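Local structure of DNA helicase uvsW (Enterobacteria phage T4, 1RIF) at residues A[22-33]-A[49-60]; A[210-218]-A[237-245]. The protein unwinds duplex DNA in the 3'-5' direction by ATP hydrolysis and drives branch migration of Holliday junctions, here as its N-terminal domain and first helicase domain. The protein carries 1 engineered substitution. All blocks are in the same frame, centred on the assembly; numbering follows the deposited sequence.

Contact 1 of 2, residues A[22-33]-A[49-60]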
loop_
_atom_site.group_PDB
_atom_site.type_symbol
_atom_site.label_atom_id
_atom_site.label_comp_id
_atom_site.label_asym_id
_atom_site.label_seq_id
_atom_site.Cartn_x
_atom_site.Cartn_y
_atom_site.Cartn_z
ATOM N N PHE A 22 10.191 6.376 -24.176
ATOM C CA PHE A 22 9.043 5.652 -23.649
ATOM C C PHE A 22 9.256 4.145 -23.741
ATOM O O PHE A 22 8.958 3.403 -22.805
ATOM C CB PHE A 22 7.774 6.008 -24.414
ATOM C CG PHE A 22 6.591 5.168 -24.026
ATOM C CD1 PHE A 22 5.991 5.323 -22.776
ATOM C CD2 PHE A 22 6.103 4.193 -24.888
ATOM C CE1 PHE A 22 4.925 4.519 -22.392
ATOM C CE2 PHE A 22 5.035 3.382 -24.513
ATOM C CZ PHE A 22 4.443 3.544 -23.263
ATOM N N HIS A 23 9.771 3.693 -24.874
ATOM C CA HIS A 23 10.012 2.274 -25.060
ATOM C C HIS A 23 11.136 1.787 -24.163
ATOM O O HIS A 23 11.129 0.641 -23.719
ATOM C CB HIS A 23 10.297 1.997 -26.533
ATOM C CG HIS A 23 9.109 2.238 -27.410
ATOM N ND1 HIS A 23 9.215 2.565 -28.743
ATOM C CD2 HIS A 23 7.783 2.215 -27.133
ATOM C CE1 HIS A 23 8.006 2.736 -29.250
ATOM N NE2 HIS A 23 7.121 2.529 -28.293
ATOM N N GLU A 24 12.094 2.663 -23.882
ATOM C CA GLU A 24 13.196 2.298 -23.005
ATOM C C GLU A 24 12.632 2.154 -21.602
ATOM O O GLU A 24 12.947 1.208 -20.885
ATOM C CB GLU A 24 14.260 3.382 -23.032
ATOM C CG GLU A 24 14.803 3.637 -24.423
ATOM C CD GLU A 24 15.853 4.723 -24.438
ATOM O OE1 GLU A 24 15.547 5.846 -23.978
ATOM O OE2 GLU A 24 16.983 4.452 -24.906
ATOM N N LEU A 25 11.779 3.104 -21.226
ATOM C CA LEU A 25 11.135 3.097 -19.914
ATOM C C LEU A 25 10.200 1.904 -19.755
ATOM O O LEU A 25 10.074 1.336 -18.667
ATOM C CB LEU A 25 10.329 4.381 -19.723
ATOM C CG LEU A 25 11.085 5.643 -19.315
ATOM C CD1 LEU A 25 10.194 6.857 -19.522
ATOM C CD2 LEU A 25 11.518 5.528 -17.864
ATOM N N ARG A 26 9.542 1.540 -20.850
ATOM C CA ARG A 26 8.599 0.426 -20.864
ATOM C C ARG A 26 9.299 -0.906 -20.655
ATOM O O ARG A 26 8.733 -1.821 -20.060
ATOM C CB ARG A 26 7.827 0.424 -22.190
ATOM C CG ARG A 26 6.851 -0.720 -22.347
ATOM C CD ARG A 26 6.040 -0.586 -23.623
ATOM N NE ARG A 26 5.233 -1.780 -23.850
ATOM C CZ ARG A 26 5.690 -2.915 -24.377
ATOM N NH1 ARG A 26 6.962 -3.014 -24.747
ATOM N NH2 ARG A 26 4.877 -3.960 -24.517
ATOM N N ASP A 27 10.529 -1.017 -21.150
ATOM C CA ASP A 27 11.309 -2.240 -20.987
ATOM C C ASP A 27 11.946 -2.232 -19.607
ATOM O O ASP A 27 12.068 -3.273 -18.957
ATOM C CB ASP A 27 12.408 -2.347 -22.053
ATOM C CG ASP A 27 11.848 -2.567 -23.449
ATOM O OD1 ASP A 27 10.695 -3.048 -23.558
ATOM O OD2 ASP A 27 12.563 -2.275 -24.438
ATOM N N PHE A 28 12.344 -1.044 -19.171
ATOM C CA PHE A 28 12.972 -0.859 -17.867
ATOM C C PHE A 28 12.022 -1.325 -16.760
ATOM O O PHE A 28 12.400 -2.119 -15.903
ATOM C CB PHE A 28 13.335 0.624 -17.673
ATOM C CG PHE A 28 14.014 0.928 -16.357
ATOM C CD1 PHE A 28 15.298 0.466 -16.093
ATOM C CD2 PHE A 28 13.361 1.671 -15.377
ATOM C CE1 PHE A 28 15.925 0.738 -14.872
ATOM C CE2 PHE A 28 13.980 1.949 -14.149
ATOM C CZ PHE A 28 15.263 1.481 -13.900
ATOM N N PHE A 29 10.784 -0.844 -16.800
ATOM C CA PHE A 29 9.793 -1.203 -15.793
ATOM C C PHE A 29 8.967 -2.439 -16.145
ATOM O O PHE A 29 7.745 -2.430 -16.052
ATOM C CB PHE A 29 8.869 -0.013 -15.525
ATOM C CG PHE A 29 9.537 1.104 -14.779
ATOM C CD1 PHE A 29 9.851 2.305 -15.420
ATOM C CD2 PHE A 29 9.876 0.949 -13.430
ATOM C CE1 PHE A 29 10.497 3.339 -14.723
ATOM C CE2 PHE A 29 10.521 1.973 -12.725
ATOM C CZ PHE A 29 10.831 3.169 -13.370
ATOM N N SER A 30 9.645 -3.506 -16.545
ATOM C CA SER A 30 8.972 -4.749 -16.887
ATOM C C SER A 30 9.773 -5.904 -16.307
ATOM O O SER A 30 10.934 -5.746 -15.922
ATOM C CB SER A 30 8.887 -4.931 -18.402
ATOM O OG SER A 30 10.085 -5.504 -18.903
ATOM N N PHE A 31 9.142 -7.067 -16.234
ATOM C CA PHE A 31 9.808 -8.248 -15.735
ATOM C C PHE A 31 9.122 -9.472 -16.296
ATOM O O PHE A 31 7.978 -9.419 -16.740
ATOM C CB PHE A 31 9.829 -8.269 -14.197
ATOM C CG PHE A 31 8.469 -8.306 -13.554
ATOM C CD1 PHE A 31 7.822 -9.518 -13.335
ATOM C CD2 PHE A 31 7.840 -7.123 -13.156
ATOM C CE1 PHE A 31 6.564 -9.552 -12.727
ATOM C CE2 PHE A 31 6.587 -7.146 -12.552
ATOM C CZ PHE A 31 5.948 -8.360 -12.337
ATOM N N GLU A 32 9.849 -10.575 -16.290
ATOM C CA GLU A 32 9.360 -11.836 -16.801
ATOM C C GLU A 32 8.346 -12.419 -15.827
ATOM O O GLU A 32 8.623 -12.527 -14.636
ATOM C CB GLU A 32 10.546 -12.776 -16.932
ATOM C CG GLU A 32 10.418 -13.854 -17.956
ATOM C CD GLU A 32 11.660 -14.720 -17.989
ATOM O OE1 GLU A 32 11.774 -15.632 -17.135
ATOM O OE2 GLU A 32 12.527 -14.466 -18.857
ATOM N N ALA A 33 7.169 -12.787 -16.326
ATOM C CA ALA A 33 6.147 -13.385 -15.476
ATOM C C ALA A 33 6.514 -14.850 -15.215
ATOM O O ALA A 33 6.860 -15.587 -16.136
ATOM C CB ALA A 33 4.791 -13.300 -16.150
ATOM N N GLY A 49 5.096 -12.650 -22.578
ATOM C CA GLY A 49 5.438 -13.210 -21.280
ATOM C C GLY A 49 5.978 -12.244 -20.232
ATOM O O GLY A 49 6.327 -12.661 -19.127
ATOM N N ARG A 50 6.039 -10.955 -20.562
ATOM C CA ARG A 50 6.559 -9.959 -19.632
ATOM C C ARG A 50 5.475 -9.056 -19.077
ATOM O O ARG A 50 4.541 -8.674 -19.781
ATOM C CB ARG A 50 7.632 -9.091 -20.309
ATOM C CG ARG A 50 8.843 -9.877 -20.815
ATOM C CD ARG A 50 9.947 -8.946 -21.248
ATOM N NE ARG A 50 10.499 -8.193 -20.121
ATOM C CZ ARG A 50 11.454 -8.641 -19.310
ATOM N NH1 ARG A 50 11.980 -9.844 -19.492
ATOM N NH2 ARG A 50 11.887 -7.880 -18.314
ATOM N N ILE A 51 5.616 -8.719 -17.803
ATOM C CA ILE A 51 4.676 -7.844 -17.131
ATOM C C ILE A 51 5.224 -6.431 -17.224
ATOM O O ILE A 51 6.355 -6.165 -16.836
ATOM C CB ILE A 51 4.485 -8.290 -15.667
ATOM C CG1 ILE A 51 3.652 -9.579 -15.657
ATOM C CG2 ILE A 51 3.805 -7.190 -14.849
ATOM C CD1 ILE A 51 3.647 -10.298 -14.345
ATOM N N ARG A 52 4.414 -5.540 -17.780
ATOM C CA ARG A 52 4.777 -4.138 -17.974
ATOM C C ARG A 52 4.087 -3.246 -16.928
ATOM O O ARG A 52 2.865 -3.075 -16.949
ATOM C CB ARG A 52 4.362 -3.695 -19.395
ATOM C CG ARG A 52 5.419 -3.816 -20.514
ATOM C CD ARG A 52 6.078 -5.170 -20.570
ATOM N NE ARG A 52 6.677 -5.508 -21.867
ATOM C CZ ARG A 52 7.758 -4.945 -22.420
ATOM N NH1 ARG A 52 8.424 -3.964 -21.824
ATOM N NH2 ARG A 52 8.206 -5.407 -23.578
ATOM N N LEU A 53 4.859 -2.687 -16.003
ATOM C CA LEU A 53 4.277 -1.807 -14.990
ATOM C C LEU A 53 4.019 -0.414 -15.588
ATOM O O LEU A 53 3.234 0.361 -15.058
ATOM C CB LEU A 53 5.194 -1.725 -13.755
ATOM C CG LEU A 53 5.319 -3.057 -13.001
ATOM C CD1 LEU A 53 6.315 -2.966 -11.861
ATOM C CD2 LEU A 53 3.947 -3.438 -12.471
ATOM N N LEU A 54 4.684 -0.105 -16.698
ATOM C CA LEU A 54 4.489 1.171 -17.386
ATOM C C LEU A 54 3.608 0.845 -18.604
ATOM O O LEU A 54 4.082 0.245 -19.565
ATOM C CB LEU A 54 5.835 1.731 -17.862
ATOM C CG LEU A 54 5.968 3.234 -18.120
ATOM C CD1 LEU A 54 6.831 3.438 -19.345
ATOM C CD2 LEU A 54 4.602 3.888 -18.311
ATOM N N ASP A 55 2.333 1.219 -18.566
ATOM C CA ASP A 55 1.445 0.917 -19.679
ATOM C C ASP A 55 1.601 1.919 -20.829
ATOM O O ASP A 55 2.407 2.846 -20.761
ATOM C CB ASP A 55 -0.017 0.867 -19.199
ATOM C CG ASP A 55 -0.556 2.231 -18.776
ATOM O OD1 ASP A 55 0.195 3.222 -18.842
ATOM O OD2 ASP A 55 -1.740 2.314 -18.378
ATOM N N TYR A 56 0.842 1.720 -21.899
ATOM C CA TYR A 56 0.925 2.624 -23.040
ATOM C C TYR A 56 0.261 3.962 -22.747
ATOM O O TYR A 56 0.376 4.904 -23.528
ATOM C CB TYR A 56 0.303 1.984 -24.281
ATOM C CG TYR A 56 1.147 0.877 -24.862
ATOM C CD1 TYR A 56 0.805 -0.460 -24.673
ATOM C CD2 TYR A 56 2.298 1.169 -25.593
ATOM C CE1 TYR A 56 1.585 -1.482 -25.205
ATOM C CE2 TYR A 56 3.087 0.158 -26.128
ATOM C CZ TYR A 56 2.722 -1.165 -25.931
ATOM O OH TYR A 56 3.485 -2.167 -26.474
ATOM N N ASN A 57 -0.436 4.041 -21.619
ATOM C CA ASN A 57 -1.073 5.287 -21.213
ATOM C C ASN A 57 -0.015 6.126 -20.506
ATOM O O ASN A 57 -0.305 7.201 -19.989
ATOM C CB ASN A 57 -2.235 5.013 -20.260
ATOM C CG ASN A 57 -3.430 4.398 -20.960
ATOM O OD1 ASN A 57 -4.149 5.075 -21.696
ATOM N ND2 ASN A 57 -3.644 3.101 -20.739
ATOM N N ARG A 58 1.217 5.622 -20.500
ATOM C CA ARG A 58 2.342 6.296 -19.865
ATOM C C ARG A 58 2.091 6.518 -18.366
ATOM O O ARG A 58 2.539 7.508 -17.787
ATOM C CB ARG A 58 2.633 7.625 -20.577
ATOM C CG ARG A 58 3.084 7.467 -22.035
ATOM C CD ARG A 58 3.294 8.831 -22.711
ATOM N NE ARG A 58 4.697 9.163 -23.009
ATOM C CZ ARG A 58 5.364 8.764 -24.096
ATOM N NH1 ARG A 58 4.767 8.006 -25.003
ATOM N NH2 ARG A 58 6.621 9.138 -24.287
ATOM N N LEU A 59 1.370 5.584 -17.750
ATOM C CA LEU A 59 1.072 5.646 -16.324
ATOM C C LEU A 59 1.963 4.640 -15.615
ATOM O O LEU A 59 2.108 3.505 -16.063
ATOM C CB LEU A 59 -0.390 5.305 -16.057
ATOM C CG LEU A 59 -1.435 6.280 -16.592
ATOM C CD1 LEU A 59 -2.822 5.770 -16.266
ATOM C CD2 LEU A 59 -1.224 7.653 -15.983
ATOM N N LEU A 60 2.558 5.062 -14.506
ATOM C CA LEU A 60 3.444 4.202 -13.731
ATOM C C LEU A 60 2.974 4.132 -12.276
ATOM O O LEU A 60 2.624 5.154 -11.681
ATOM C CB LEU A 60 4.860 4.763 -13.773
ATOM C CG LEU A 60 5.903 3.995 -12.972
ATOM C CD1 LEU A 60 6.445 2.850 -13.805
ATOM C CD2 LEU A 60 7.014 4.938 -12.571
HETATM O O HOH W 1 3.225 -1.376 -21.787
HETATM O O HOH W 2 6.526 -1.607 -18.599
HETATM O O HOH W 3 10.127 -5.014 -25.194
HETATM O O HOH W 4 11.436 -12.238 -21.302
#

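Contact 2 of 2, residues A[210-218]-A[237-245]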
loop_
_atom_site.group_PDB
_atom_site.type_symbol
_atom_site.label_atom_id
_atom_site.label_comp_id
_atom_site.label_asym_id
_atom_site.label_seq_id
_atom_site.Cartn_x
_atom_site.Cartn_y
_atom_site.Cartn_z
ATOM N N GLY A 210 -10.542 -7.045 5.317
ATOM C CA GLY A 210 -10.826 -8.235 4.541
ATOM C C GLY A 210 -9.587 -8.926 4.001
ATOM O O GLY A 210 -8.455 -8.540 4.287
ATOM N N THR A 211 -9.813 -9.968 3.215
ATOM C CA THR A 211 -8.729 -10.732 2.629
ATOM C C THR A 211 -8.661 -10.368 1.157
ATOM O O THR A 211 -9.576 -9.739 0.632
ATOM C CB THR A 211 -8.998 -12.242 2.751
ATOM O OG1 THR A 211 -10.192 -12.565 2.039
ATOM C CG2 THR A 211 -9.178 -12.641 4.206
ATOM N N TRP A 212 -7.579 -10.761 0.494
ATOM C CA TRP A 212 -7.404 -10.487 -0.928
ATOM C C TRP A 212 -8.499 -11.077 -1.803
ATOM O O TRP A 212 -8.968 -10.434 -2.745
ATOM C CB TRP A 212 -6.054 -11.025 -1.420
ATOM C CG TRP A 212 -4.923 -10.062 -1.223
ATOM C CD1 TRP A 212 -3.901 -10.159 -0.322
ATOM C CD2 TRP A 212 -4.707 -8.845 -1.951
ATOM N NE1 TRP A 212 -3.058 -9.078 -0.448
ATOM C CE2 TRP A 212 -3.530 -8.257 -1.441
ATOM C CE3 TRP A 212 -5.397 -8.198 -2.989
ATOM C CZ2 TRP A 212 -3.021 -7.047 -1.935
ATOM C CZ3 TRP A 212 -4.893 -6.997 -3.483
ATOM C CH2 TRP A 212 -3.713 -6.435 -2.954
ATOM N N GLN A 213 -8.909 -12.305 -1.501
ATOM C CA GLN A 213 -9.921 -12.959 -2.320
ATOM C C GLN A 213 -11.267 -12.246 -2.305
ATOM O O GLN A 213 -11.995 -12.275 -3.292
ATOM C CB GLN A 213 -10.084 -14.430 -1.917
ATOM C CG GLN A 213 -10.939 -14.698 -0.704
ATOM C CD GLN A 213 -11.353 -16.156 -0.633
ATOM O OE1 GLN A 213 -11.871 -16.697 -1.604
ATOM N NE2 GLN A 213 -11.128 -16.797 0.511
ATOM N N THR A 214 -11.599 -11.604 -1.192
ATOM C CA THR A 214 -12.853 -10.868 -1.104
ATOM C C THR A 214 -12.673 -9.540 -1.816
ATOM O O THR A 214 -13.449 -9.180 -2.696
ATOM C CB THR A 214 -13.234 -10.578 0.354
ATOM O OG1 THR A 214 -13.623 -11.798 0.993
ATOM C CG2 THR A 214 -14.381 -9.575 0.418
ATOM N N VAL A 215 -11.628 -8.827 -1.416
ATOM C CA VAL A 215 -11.292 -7.520 -1.952
ATOM C C VAL A 215 -11.198 -7.451 -3.478
ATOM O O VAL A 215 -11.709 -6.514 -4.092
ATOM C CB VAL A 215 -9.970 -7.028 -1.310
ATOM C CG1 VAL A 215 -9.393 -5.867 -2.086
ATOM C CG2 VAL A 215 -10.232 -6.628 0.132
ATOM N N VAL A 216 -10.552 -8.436 -4.089
ATOM C CA VAL A 216 -10.398 -8.460 -5.541
ATOM C C VAL A 216 -11.738 -8.508 -6.297
ATOM O O VAL A 216 -11.817 -8.087 -7.453
ATOM C CB VAL A 216 -9.511 -9.663 -5.969
ATOM C CG1 VAL A 216 -9.606 -9.881 -7.465
ATOM C CG2 VAL A 216 -8.056 -9.403 -5.589
ATOM N N LYS A 217 -12.784 -9.003 -5.640
ATOM C CA LYS A 217 -14.116 -9.106 -6.245
ATOM C C LYS A 217 -14.971 -7.856 -6.072
ATOM O O LYS A 217 -16.182 -7.904 -6.243
ATOM C CB LYS A 217 -14.879 -10.291 -5.655
ATOM C CG LYS A 217 -14.153 -11.609 -5.808
ATOM C CD LYS A 217 -14.983 -12.780 -5.325
ATOM C CE LYS A 217 -15.284 -12.691 -3.844
ATOM N NZ LYS A 217 -15.732 -14.021 -3.320
ATOM N N GLN A 218 -14.346 -6.738 -5.729
ATOM C CA GLN A 218 -15.079 -5.498 -5.529
ATOM C C GLN A 218 -14.964 -4.599 -6.752
ATOM O O GLN A 218 -13.953 -4.617 -7.455
ATOM C CB GLN A 218 -14.538 -4.766 -4.298
ATOM C CG GLN A 218 -15.550 -4.607 -3.175
ATOM C CD GLN A 218 -15.994 -5.926 -2.570
ATOM O OE1 GLN A 218 -16.991 -5.984 -1.858
ATOM N NE2 GLN A 218 -15.248 -6.989 -2.844
ATOM N N ALA A 237 0.811 -11.520 -1.183
ATOM C CA ALA A 237 -0.044 -10.957 -2.221
ATOM C C ALA A 237 0.502 -11.349 -3.590
ATOM O O ALA A 237 1.715 -11.434 -3.774
ATOM C CB ALA A 237 -0.086 -9.445 -2.091
ATOM N N THR A 238 -0.391 -11.595 -4.547
ATOM C CA THR A 238 0.032 -11.955 -5.902
ATOM C C THR A 238 -0.004 -10.733 -6.820
ATOM O O THR A 238 -0.672 -9.735 -6.528
ATOM C CB THR A 238 -0.858 -13.049 -6.519
ATOM O OG1 THR A 238 -2.171 -12.525 -6.749
ATOM C CG2 THR A 238 -0.949 -14.253 -5.589
ATOM N N GLY A 239 0.724 -10.825 -7.929
ATOM C CA GLY A 239 0.783 -9.729 -8.875
ATOM C C GLY A 239 -0.555 -9.509 -9.525
ATOM O O GLY A 239 -0.882 -8.401 -9.937
ATOM N N LYS A 240 -1.328 -10.581 -9.615
ATOM C CA LYS A 240 -2.651 -10.519 -10.209
ATOM C C LYS A 240 -3.574 -9.689 -9.322
ATOM O O LYS A 240 -4.322 -8.838 -9.810
ATOM C CB LYS A 240 -3.208 -11.930 -10.387
ATOM C CG LYS A 240 -4.539 -11.976 -11.122
ATOM C CD LYS A 240 -4.970 -13.408 -11.415
ATOM C CE LYS A 240 -4.111 -14.032 -12.528
ATOM N NZ LYS A 240 -2.628 -14.081 -12.246
ATOM N N SER A 241 -3.512 -9.935 -8.015
ATOM C CA SER A 241 -4.326 -9.197 -7.058
ATOM C C SER A 241 -3.955 -7.717 -7.108
ATOM O O SER A 241 -4.814 -6.852 -7.278
ATOM C CB SER A 241 -4.101 -9.734 -5.638
ATOM O OG SER A 241 -4.723 -10.992 -5.461
ATOM N N ILE A 242 -2.665 -7.438 -6.961
ATOM C CA ILE A 242 -2.161 -6.072 -6.983
ATOM C C ILE A 242 -2.596 -5.335 -8.234
ATOM O O ILE A 242 -3.240 -4.290 -8.151
ATOM C CB ILE A 242 -0.614 -6.051 -6.906
ATOM C CG1 ILE A 242 -0.158 -6.606 -5.547
ATOM C CG2 ILE A 242 -0.096 -4.635 -7.142
ATOM C CD1 ILE A 242 1.343 -6.790 -5.417
ATOM N N SER A 243 -2.257 -5.875 -9.399
ATOM C CA SER A 243 -2.627 -5.207 -10.634
ATOM C C SER A 243 -4.138 -5.126 -10.793
ATOM O O SER A 243 -4.646 -4.300 -11.551
ATOM C CB SER A 243 -1.981 -5.901 -11.847
ATOM O OG SER A 243 -2.262 -7.283 -11.884
ATOM N N SER A 244 -4.858 -5.959 -10.048
ATOM C CA SER A 244 -6.315 -5.983 -10.110
ATOM C C SER A 244 -7.014 -4.818 -9.385
ATOM O O SER A 244 -8.054 -4.348 -9.840
ATOM C CB SER A 244 -6.830 -7.315 -9.556
ATOM O OG SER A 244 -8.218 -7.445 -9.764
ATOM N N ILE A 245 -6.446 -4.345 -8.275
ATOM C CA ILE A 245 -7.066 -3.254 -7.514
ATOM C C ILE A 245 -6.270 -1.954 -7.430
ATOM O O ILE A 245 -6.788 -0.954 -6.933
ATOM C CB ILE A 245 -7.352 -3.658 -6.038
ATOM C CG1 ILE A 245 -6.032 -3.831 -5.281
ATOM C CG2 ILE A 245 -8.166 -4.943 -5.983
ATOM C CD1 ILE A 245 -6.180 -3.873 -3.760
#

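Contact 1 of 2, residues A[22-33]-A[49-60]
A two-stranded antiparallel ribbon joins strand 30-32 to strand 50-52 in the N-terminal domain, with Phe31 and Ile51 as its hydrogen-bonded pair. Ile51 N donates a hydrogen bond to Phe31 O at 2.7 Å, and Phe31 N donates one to Ile51 O. Ala33 N to Gly49 O and Leu53 N to Phe29 O extend the ladder at its two ends. Ile51 CB sits over one face of the Phe31 ring, 3.9 Å from its centroid. A chi1 of 62° places that ring between the backbone N and carbonyl carbon of Phe31, and its end swings toward Ile51.

Ser30 and Arg50 lie on the other face of the ribbon. Arg50 grips Ser30 OG side-on through NE and NH2, each at 3.0 Å, with the oxygen in the guanidinium plane. Ser30 OG in turn donates to Asp27 O, so the hydroxyl links the ribbon to the end of helix 19-28. Arg52 NH1 forms a salt bridge with Asp27 OD1 at 3.0 Å, its hydrogen bond using the anti lone pair. The same nitrogen makes a weak bond to Arg26 O. The Arg26 guanidinium lies over the Arg52 guanidinium, planes 38° apart. Asp27 probably offsets some of the repulsion between these like charges. Tyr56 OH approaches the other face of Arg26. Water 1 bridges Arg26 NE and Leu54 O.

Farther along, the loop after strand 50-52 packs against helix 19-28. Leu54 CD1 reaches Leu25 CB at 3.6 Å. The Phe22 ring is flanked on one face by the Arg58 guanidinium, planes 22° apart, and Asp55 O meets its edge. Glu19 and Glu18 O hold the polar end of Arg58. Leu60 CD1 rests over the Phe29 ring, 3.8 Å from its centroid.

Contact 2 of 2, residues A[210-218]-A[237-245]
Apolar packing around the Trp212 indole accounts for most of this contact between segment 210-218, with its short helix 212-215, and helix 239-245 with Ala237 just before it. Ser241 CB lies over one face of the indole, toward its rim, with CB 3.3 Å from Trp212 CE3. It is the methylene of the serine that touches the ring. Ile245 CD1 reaches the six-membered ring at Trp212 CZ3, 3.4 Å away, and the two side chains cross at about a right angle. A chi1 of 68° sets Ile245 CG1 between its own backbone N and carbonyl carbon, and CD1 extends from there to the indole. At the pyrrole side, Ala237 CB comes within 3.4 Å of Trp212 NE1 and also touches CE2. Asn231, on strand 226-232, touches both Trp212 and Ala237.

Both segments belong to the first RecA-like domain of this SF2 helicase. Segment 210-218 follows strand 207-210 of the parallel sheet. Segment 237-245 comes just after the DEAH box, Asp232 to His235, a motif predicted from sequence. The contact therefore joins the chain after two strands of the same sheet, which are separated in it by strand 159-163.

A smaller set of aliphatic contacts continues past the indole. Val215 CG1 meets Ile245 CD1 at 4.1 Å, again with the side chains crossed. Val216 spreads its two methyls over two serines: CG2 lies 3.7 Å from Ser241 OG, and CG1 lies 3.6 Å from Ser244 OG. Phe223 touches both Val215 and Ile245.

The polar bonds lie within segment 237-245, at the start of its helix. Thr238 is the N-cap, and Thr238 OG1 accepts from Ser241 N at 3.2 Å. Gly239 O accepts from both N and OG of Ser243. Outside the segments, Tyr272 OH is hydrogen-bonded to Ala237 O.

From the N terminus, the chain first meets contact 1. It closes a loop of 15 residues, 34-48, that includes helix 40-43, and ties helix 19-28 and the residue after it to the ribbon, to the 55-58 turn and to strand 59-61. The chain then passes into the helicase domain. There contact 2 closes a loop of 18 residues, 219-236, that includes strand 226-232. The two contacts follow in series, without nesting or crossing. Their centres are about 21 Å apart and their nearest atoms about 6 Å, so they do not touch. Helix 269-276 connects them: Met270 and Gln271 touch residues of contact 1, while Tyr272 and Met275 touch residues of contact 2.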